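Local atomic coordinates of probable endoglucanase (Gluconacetobacter xylinus, PDB entry 1WZZ), a protein that hydrolyses internal beta-1,4-glucosidic linkages of cellulose and carboxymethyl-cellulose as a secreted endoglucanase of glycoside hydrolase family 8. Residues Ala293-Cys297 and Thr298-Ser302. Residues are numbered along the deposited sequence; the frame is centred on the assembly and turned at random.
Sequences AVAEC and TGLDS
A Schellman-like C-terminal cap closes helix 289-297, with Ala295 and Leu300 meeting across the turn. Leu300 N reaches back to Ala295 O at 2.9 Å in a nearly straight bond (N-H...O angle 161°). Thr298 N approaches the same oxygen from the opposite face of the carbonyl plane, at 3.0 Å, so two amides grip one acceptor. The inner bond expected of the classical motif is replaced by a water, which donates to Glu296 O (2.8 Å) and accepts from Gly299 N (2.9 Å). With positive phi (120°), Gly299 turns the chain where a side chain would jam against the preceding carbonyl. Leu300 CB then lies 3.9 Å from Ala295 CB, and Trp263 of helix 253-266 packs on both side chains. Thr298 places OG1 between its own N and carbonyl carbon (chi1 57°), from where the hydroxyl donates to Val294 O (2.9 Å) from above the carbonyl plane. A valine in its place would probably leave Val294 O without this donor and the last turn less firmly tied. Beyond the turn, Ser302 CB rests 4.0 Å from Glu296 CG. The six-to-one bond, positive-phi glycine and flanking apolar pair are those of a Schellman motif, here ending a helix of the (alpha/alpha)6 barrel.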
loop_
_atom_site.group_PDB
_atom_site.type_symbol
_atom_site.label_atom_id
_atom_site.label_comp_id
_atom_site.label_asym_id
_atom_site.label_seq_id
_atom_site.Cartn_x
_atom_site.Cartn_y
_atom_site.Cartn_z
ATOM N N ALA A 293 13.901 -4.075 -4.381
ATOM C CA ALA A 293 14.034 -3.173 -3.240
ATOM C C ALA A 293 13.328 -3.793 -2.029
ATOM O O ALA A 293 13.870 -3.823 -0.926
ATOM C CB ALA A 293 13.420 -1.807 -3.585
ATOM N N VAL A 294 12.113 -4.308 -2.232
ATOM C CA VAL A 294 11.406 -4.938 -1.125
ATOM C C VAL A 294 12.178 -6.122 -0.561
ATOM O O VAL A 294 12.335 -6.265 0.659
ATOM C CB VAL A 294 9.996 -5.403 -1.563
ATOM C CG1 VAL A 294 9.339 -6.234 -0.438
ATOM C CG2 VAL A 294 9.138 -4.181 -1.876
ATOM N N ALA A 295 12.670 -6.978 -1.460
ATOM C CA ALA A 295 13.427 -8.149 -1.042
ATOM C C ALA A 295 14.666 -7.793 -0.243
ATOM O O ALA A 295 14.993 -8.451 0.748
ATOM C CB ALA A 295 13.808 -8.981 -2.284
ATOM N N GLU A 296 15.352 -6.732 -0.658
ATOM C CA GLU A 296 16.561 -6.316 0.049
ATOM C C GLU A 296 16.272 -5.912 1.492
ATOM O O GLU A 296 17.136 -6.046 2.354
ATOM C CB GLU A 296 17.266 -5.191 -0.736
ATOM C CG GLU A 296 17.896 -5.728 -2.033
ATOM C CD GLU A 296 18.431 -4.669 -2.982
ATOM O OE1 GLU A 296 19.217 -5.035 -3.882
ATOM O OE2 GLU A 296 18.057 -3.496 -2.870
ATOM N N CYS A 297 15.063 -5.433 1.770
ATOM C CA CYS A 297 14.746 -5.035 3.144
ATOM C C CYS A 297 14.161 -6.163 3.956
ATOM O O CYS A 297 14.029 -6.053 5.187
ATOM C CB CYS A 297 13.743 -3.885 3.149
ATOM S SG CYS A 297 14.435 -2.358 2.573
ATOM N N THR A 298 13.803 -7.246 3.282
ATOM C CA THR A 298 13.145 -8.362 3.963
ATOM C C THR A 298 13.749 -9.747 3.808
ATOM O O THR A 298 13.020 -10.735 3.658
ATOM C CB THR A 298 11.640 -8.430 3.585
ATOM O OG1 THR A 298 11.469 -8.531 2.171
ATOM C CG2 THR A 298 10.910 -7.156 4.081
ATOM N N GLY A 299 15.074 -9.823 3.835
ATOM C CA GLY A 299 15.696 -11.135 3.785
ATOM C C GLY A 299 16.639 -11.474 2.656
ATOM O O GLY A 299 17.459 -12.379 2.811
ATOM N N LEU A 300 16.549 -10.783 1.527
ATOM C CA LEU A 300 17.450 -11.138 0.429
ATOM C C LEU A 300 18.899 -10.886 0.774
ATOM O O LEU A 300 19.243 -9.844 1.324
ATOM C CB LEU A 300 17.121 -10.366 -0.849
ATOM C CG LEU A 300 17.962 -10.725 -2.085
ATOM C CD1 LEU A 300 17.682 -12.162 -2.544
ATOM C CD2 LEU A 300 17.593 -9.763 -3.209
ATOM N N ASP A 301 19.751 -11.850 0.442
ATOM C CA ASP A 301 21.174 -11.692 0.689
ATOM C C ASP A 301 21.628 -10.604 -0.283
ATOM O O ASP A 301 21.584 -10.804 -1.500
ATOM C CB ASP A 301 21.916 -12.993 0.380
ATOM C CG ASP A 301 21.581 -14.113 1.354
ATOM O OD1 ASP A 301 22.103 -15.236 1.143
ATOM O OD2 ASP A 301 20.803 -13.877 2.312
ATOM N N SER A 302 22.026 -9.448 0.244
ATOM C CA SER A 302 22.492 -8.347 -0.598
ATOM C C SER A 302 23.266 -7.323 0.207
ATOM O O SER A 302 23.330 -7.404 1.430
ATOM C CB SER A 302 21.314 -7.650 -1.289
ATOM O OG SER A 302 20.849 -8.403 -2.395
HETATM O O HOH W 1 17.114 -7.855 4.466
#